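Local coordinates for putative exported protein (Bordetella pertussis Tohama I, PDB 2PFZ) that binds pyroglutamic acid as a periplasmic solute receptor, probably delivering it to a tripartite ATP-independent (TRAP) transporter, at residues A[74-79]-A[103-108]; A[95-100]-A[295-300]. All coordinates share one frame; numbering follows the deposited sequence.

Interaction 1: residues A[74-79]-A[103-108]; sequences PVYELD and EKKLAS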
loop_
_atom_site.group_PDB
_atom_site.type_symbol
_atom_site.label_atom_id
_atom_site.label_comp_id
_atom_site.label_asym_id
_atom_site.label_seq_id
_atom_site.Cartn_x
_atom_site.Cartn_y
_atom_site.Cartn_z
ATOM N N PRO A 74 6.419 -14.390 -2.832
ATOM C CA PRO A 74 5.058 -14.440 -2.273
ATOM C C PRO A 74 4.839 -13.603 -0.990
ATOM O O PRO A 74 3.715 -13.164 -0.739
ATOM C CB PRO A 74 4.823 -15.942 -1.994
ATOM C CG PRO A 74 5.872 -16.680 -2.724
ATOM C CD PRO A 74 6.984 -15.741 -3.060
ATOM N N VAL A 75 5.883 -13.345 -0.190
ATOM C CA VAL A 75 5.670 -12.605 1.056
ATOM C C VAL A 75 5.103 -11.216 0.772
ATOM O O VAL A 75 4.379 -10.685 1.598
ATOM C CB VAL A 75 6.972 -12.462 1.918
ATOM C CG1 VAL A 75 7.941 -11.497 1.264
ATOM C CG2 VAL A 75 6.629 -11.992 3.372
ATOM N N TYR A 76 5.402 -10.671 -0.407
ATOM C CA TYR A 76 4.998 -9.317 -0.799
ATOM C C TYR A 76 3.529 -9.214 -1.215
ATOM O O TYR A 76 2.954 -8.126 -1.179
ATOM C CB TYR A 76 5.883 -8.812 -1.940
ATOM C CG TYR A 76 7.241 -8.446 -1.444
ATOM C CD1 TYR A 76 7.404 -7.374 -0.539
ATOM C CD2 TYR A 76 8.365 -9.175 -1.826
ATOM C CE1 TYR A 76 8.662 -7.046 -0.039
ATOM C CE2 TYR A 76 9.648 -8.845 -1.331
ATOM C CZ TYR A 76 9.778 -7.786 -0.439
ATOM O OH TYR A 76 11.019 -7.426 0.073
ATOM N N GLU A 77 2.948 -10.351 -1.588
ATOM C CA GLU A 77 1.579 -10.416 -2.136
ATOM C C GLU A 77 0.493 -10.412 -1.067
ATOM O O GLU A 77 -0.640 -9.969 -1.333
ATOM C CB GLU A 77 1.419 -11.642 -3.046
ATOM C CG GLU A 77 0.031 -11.751 -3.706
ATOM C CD GLU A 77 -0.098 -12.881 -4.713
ATOM O OE1 GLU A 77 0.892 -13.588 -4.977
ATOM O OE2 GLU A 77 -1.216 -13.059 -5.248
ATOM N N LEU A 78 0.845 -10.878 0.135
ATOM C CA LEU A 78 -0.089 -11.229 1.195
ATOM C C LEU A 78 -1.153 -10.186 1.513
ATOM O O LEU A 78 -2.342 -10.515 1.527
ATOM C CB LEU A 78 0.677 -11.684 2.471
ATOM C CG LEU A 78 -0.194 -12.212 3.629
ATOM C CD1 LEU A 78 -1.118 -13.379 3.199
ATOM C CD2 LEU A 78 0.694 -12.641 4.805
ATOM N N ASP A 79 -0.752 -8.942 1.747
ATOM C CA ASP A 79 -1.731 -7.900 2.104
ATOM C C ASP A 79 -2.552 -7.343 0.916
ATOM O O ASP A 79 -3.359 -6.428 1.100
ATOM C CB ASP A 79 -1.094 -6.788 2.966
ATOM C CG ASP A 79 -0.182 -5.854 2.186
ATOM O OD1 ASP A 79 -0.306 -5.724 0.940
ATOM O OD2 ASP A 79 0.644 -5.184 2.854
ATOM N N GLU A 103 10.790 -9.357 7.209
ATOM C CA GLU A 103 12.109 -9.003 7.723
ATOM C C GLU A 103 13.173 -9.990 7.288
ATOM O O GLU A 103 14.268 -9.587 6.925
ATOM C CB GLU A 103 12.091 -8.905 9.243
ATOM C CG GLU A 103 11.251 -7.772 9.773
ATOM C CD GLU A 103 11.472 -7.550 11.233
ATOM O OE1 GLU A 103 10.688 -8.079 12.036
ATOM O OE2 GLU A 103 12.453 -6.874 11.581
ATOM N N LYS A 104 12.867 -11.285 7.358
ATOM C CA LYS A 104 13.783 -12.318 6.877
ATOM C C LYS A 104 14.126 -12.125 5.390
ATOM O O LYS A 104 15.313 -12.076 5.018
ATOM C CB LYS A 104 13.229 -13.722 7.163
ATOM C CG LYS A 104 14.036 -14.873 6.541
ATOM C CD LYS A 104 13.433 -16.213 6.851
ATOM C CE LYS A 104 14.292 -17.386 6.374
ATOM N NZ LYS A 104 13.523 -18.688 6.510
ATOM N N LYS A 105 13.097 -11.983 4.549
ATOM C CA LYS A 105 13.316 -11.783 3.119
ATOM C C LYS A 105 14.132 -10.528 2.852
ATOM O O LYS A 105 15.068 -10.558 2.062
ATOM C CB LYS A 105 11.978 -11.736 2.358
ATOM C CG LYS A 105 12.109 -11.414 0.855
ATOM C CD LYS A 105 12.632 -12.627 0.088
ATOM C CE LYS A 105 12.987 -12.257 -1.350
ATOM N NZ LYS A 105 13.630 -13.441 -1.960
ATOM N N LEU A 106 13.789 -9.431 3.525
ATOM C CA LEU A 106 14.529 -8.191 3.339
ATOM C C LEU A 106 15.982 -8.349 3.784
ATOM O O LEU A 106 16.902 -7.841 3.120
ATOM C CB LEU A 106 13.863 -7.039 4.093
ATOM C CG LEU A 106 12.607 -6.414 3.454
ATOM C CD1 LEU A 106 11.905 -5.551 4.491
ATOM C CD2 LEU A 106 12.930 -5.610 2.195
ATOM N N ALA A 107 16.183 -9.052 4.896
ATOM C CA ALA A 107 17.549 -9.312 5.387
ATOM C C ALA A 107 18.441 -10.059 4.395
ATOM O O ALA A 107 19.643 -9.733 4.296
ATOM C CB ALA A 107 17.540 -10.000 6.728
ATOM N N SER A 108 17.867 -11.023 3.664
ATOM C CA SER A 108 18.572 -11.788 2.611
ATOM C C SER A 108 19.095 -10.919 1.465
ATOM O O SER A 108 19.931 -11.366 0.668
ATOM C CB SER A 108 17.676 -12.895 2.038
ATOM O OG SER A 108 16.711 -12.346 1.148
#
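Val75 and Tyr76 meet Lys105 and Leu106 where the loop that follows strand 61-65 packs on the last turns of helix 88-107, within the periplasmic binding protein fold of a DctP-type receptor. The contact is carried by carbon and one hydroxyl, with no hydrogen bond across it. Val75 CG1 lies 4.2 Å from Lys105 CG, touching the root of the lysine chain. The same CG carbon comes within 4.2 Å of Tyr76 CE2, obliquely to the ring, and both loop residues bear on one side of this methylene. Val75 CG1 also sits 3.9 Å above one face of the neighbouring Tyr76 ring, offset toward the rim. With CG anti to the backbone N (chi1 175°) and a bend at chi2 (75°), the Lys105 chain starts toward the loop and then turns off, crossing Tyr76 at about a right angle. Tyr76 reaches farther along the helix: its OH stands 3.4 Å from Leu106 CD2 and 3.9 Å from Leu106 CG, an oxygen resting on a branched apolar end. In the second shell, Phe69 and Leu102 touch Tyr76, while Leu106 packs on Met111 and Leu113 of strand 111-118. Asp73, just before the loop segment, accepts a hydrogen bond from Val75 N and makes a weak, long ion pair with Lys105 NZ. Inside the helix segment, Ser108 OG folds back to donate a 2.6 Å hydrogen bond to Lys105 O, tilted 17° from the carbonyl plane.

Interaction 2: residues A[95-100]-A[295-300]; sequences YQAQKP and IDAYRK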
loop_
_atom_site.group_PDB
_atom_site.type_symbol
_atom_site.label_atom_id
_atom_site.label_comp_id
_atom_site.label_asym_id
_atom_site.label_seq_id
_atom_site.Cartn_x
_atom_site.Cartn_y
_atom_site.Cartn_z
ATOM N N TYR A 95 -0.460 -8.191 9.301
ATOM C CA TYR A 95 0.880 -7.612 9.323
ATOM C C TYR A 95 1.789 -8.302 10.341
ATOM O O TYR A 95 2.917 -8.684 10.006
ATOM C CB TYR A 95 0.763 -6.108 9.636
ATOM C CG TYR A 95 2.078 -5.372 9.940
ATOM C CD1 TYR A 95 3.299 -5.753 9.354
ATOM C CD2 TYR A 95 2.073 -4.259 10.785
ATOM C CE1 TYR A 95 4.495 -5.042 9.629
ATOM C CE2 TYR A 95 3.269 -3.553 11.076
ATOM C CZ TYR A 95 4.457 -3.957 10.501
ATOM O OH TYR A 95 5.598 -3.215 10.768
ATOM N N GLN A 96 1.332 -8.418 11.584
ATOM C CA GLN A 96 2.143 -9.051 12.638
ATOM C C GLN A 96 2.541 -10.485 12.301
ATOM O O GLN A 96 3.674 -10.889 12.553
ATOM C CB GLN A 96 1.411 -8.977 13.982
ATOM C CG GLN A 96 1.258 -7.543 14.524
ATOM C CD GLN A 96 2.563 -6.742 14.533
ATOM O OE1 GLN A 96 2.741 -5.806 13.754
ATOM N NE2 GLN A 96 3.460 -7.088 15.426
ATOM N N ALA A 97 1.617 -11.228 11.682
ATOM C CA ALA A 97 1.871 -12.576 11.162
ATOM C C ALA A 97 2.934 -12.578 10.028
ATOM O O ALA A 97 3.826 -13.460 9.959
ATOM C CB ALA A 97 0.566 -13.160 10.658
ATOM N N GLN A 98 2.851 -11.573 9.163
ATOM C CA GLN A 98 3.739 -11.458 7.989
ATOM C C GLN A 98 5.134 -10.962 8.335
ATOM O O GLN A 98 6.121 -11.293 7.665
ATOM C CB GLN A 98 3.123 -10.438 7.023
ATOM C CG GLN A 98 3.867 -10.160 5.730
ATOM C CD GLN A 98 3.234 -8.988 4.955
ATOM O OE1 GLN A 98 2.682 -8.068 5.558
ATOM N NE2 GLN A 98 3.331 -9.021 3.618
ATOM N N LYS A 99 5.193 -10.136 9.368
ATOM C CA LYS A 99 6.362 -9.291 9.626
ATOM C C LYS A 99 7.675 -10.085 9.732
ATOM O O LYS A 99 8.653 -9.714 9.095
ATOM C CB LYS A 99 6.131 -8.453 10.882
ATOM C CG LYS A 99 7.116 -7.300 11.021
ATOM C CD LYS A 99 6.892 -6.486 12.276
ATOM C CE LYS A 99 7.805 -5.243 12.277
ATOM N NZ LYS A 99 7.609 -4.359 13.482
ATOM N N PRO A 100 7.704 -11.178 10.519
ATOM C CA PRO A 100 8.987 -11.901 10.635
ATOM C C PRO A 100 9.511 -12.433 9.292
ATOM O O PRO A 100 10.728 -12.443 9.032
ATOM C CB PRO A 100 8.666 -13.059 11.601
ATOM C CG PRO A 100 7.410 -12.627 12.321
ATOM C CD PRO A 100 6.644 -11.807 11.339
ATOM N N ILE A 295 -0.177 -17.848 7.307
ATOM C CA ILE A 295 -1.625 -17.907 7.400
ATOM C C ILE A 295 -2.062 -18.501 8.751
ATOM O O ILE A 295 -3.025 -18.021 9.355
ATOM C CB ILE A 295 -2.241 -18.580 6.133
ATOM C CG1 ILE A 295 -3.446 -17.776 5.609
ATOM C CG2 ILE A 295 -2.493 -20.053 6.352
ATOM C CD1 ILE A 295 -3.035 -16.414 4.969
ATOM N N ASP A 296 -1.333 -19.505 9.245
ATOM C CA ASP A 296 -1.610 -20.060 10.568
ATOM C C ASP A 296 -1.433 -19.025 11.659
ATOM O O ASP A 296 -2.318 -18.882 12.512
ATOM C CB ASP A 296 -0.778 -21.319 10.862
ATOM C CG ASP A 296 -1.188 -22.524 10.004
ATOM O OD1 ASP A 296 -2.233 -22.496 9.309
ATOM O OD2 ASP A 296 -0.468 -23.531 10.036
ATOM N N ALA A 297 -0.323 -18.272 11.620
ATOM C CA ALA A 297 -0.092 -17.216 12.621
ATOM C C ALA A 297 -1.161 -16.142 12.572
ATOM O O ALA A 297 -1.568 -15.625 13.605
ATOM C CB ALA A 297 1.304 -16.583 12.471
ATOM N N TYR A 298 -1.623 -15.803 11.367
ATOM C CA TYR A 298 -2.683 -14.805 11.227
ATOM C C TYR A 298 -3.997 -15.310 11.839
ATOM O O TYR A 298 -4.743 -14.553 12.483
ATOM C CB TYR A 298 -2.885 -14.478 9.752
ATOM C CG TYR A 298 -4.119 -13.668 9.445
ATOM C CD1 TYR A 298 -4.305 -12.404 10.018
ATOM C CD2 TYR A 298 -5.104 -14.157 8.590
ATOM C CE1 TYR A 298 -5.445 -11.653 9.747
ATOM C CE2 TYR A 298 -6.253 -13.405 8.310
ATOM C CZ TYR A 298 -6.404 -12.157 8.891
ATOM O OH TYR A 298 -7.517 -11.377 8.634
ATOM N N ARG A 299 -4.274 -16.584 11.600
ATOM C CA ARG A 299 -5.521 -17.184 12.047
ATOM C C ARG A 299 -5.525 -17.439 13.548
ATOM O O ARG A 299 -6.593 -17.636 14.119
ATOM C CB ARG A 299 -5.836 -18.466 11.262
ATOM C CG ARG A 299 -6.202 -18.183 9.827
ATOM C CD ARG A 299 -6.518 -19.442 9.045
ATOM N NE ARG A 299 -6.906 -19.064 7.693
ATOM C CZ ARG A 299 -6.813 -19.836 6.616
ATOM N NH1 ARG A 299 -6.345 -21.085 6.702
ATOM N NH2 ARG A 299 -7.198 -19.350 5.444
ATOM N N LYS A 300 -4.343 -17.401 14.168
ATOM C CA LYS A 300 -4.185 -17.561 15.621
ATOM C C LYS A 300 -4.382 -16.259 16.380
ATOM O O LYS A 300 -4.508 -16.256 17.596
ATOM C CB LYS A 300 -2.784 -18.044 15.968
ATOM C CG LYS A 300 -2.480 -19.520 15.771
ATOM C CD LYS A 300 -0.961 -19.657 15.935
ATOM C CE LYS A 300 -0.462 -21.089 16.075
ATOM N NZ LYS A 300 0.958 -21.014 16.507
#
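Ala97 CB presses against the backbone of helix 289-299, 3.5 Å from Tyr298 N and 3.7 Å from Tyr298 CA. The backbones run close here: the CA atoms of Ala97 and Tyr298 are 5.1 Å apart. Apolar side-chain contacts flank this methyl-on-backbone contact: Ala97 CB is 3.9 Å from Ala297 CB and 3.8 Å from Tyr298 CB, one methyl meeting the CB atoms of two successive residues. The close approach is consistent with the small side chains, Ala97 and Ala297, that the two helices present at this point. The arrangement is a helix-helix contact that packs the C-terminal helix of this DctP-family receptor against helix 88-107, joining parts of the chain almost 200 residues apart. Polar bonds play no part between the segments themselves, and the one from Tyr298 runs to a third element. A chi1 of 169° swings the Tyr298 ring away from its own backbone N and from Ala97, to touch Ala85, Ala90 and Leu94, and Tyr298 OH is hydrogen-bonded to Leu84 O in the loop just before helix 88-107.

Both interactions use helix 88-107, but at different levels: interaction 1 takes its C-terminal end against a preceding loop, interaction 2 its middle against the C-terminal helix. Their centres are 12 Å apart. Interaction 1 is the more buried, and its larger side chains mix ring, hydroxyl and aliphatic chain, whereas the partly buried interaction 2 relies on small methyls and close backbones. They also touch directly: Gln98, within 95-100, probably donates a hydrogen bond from NE2 to Val75 O over 2.8 Å, and Leu78 CD1 packs on Ile295 CD1 at 4.0 Å. Through these bridges the loop, helix 88-107 and the C-terminal helix are in mutual contact.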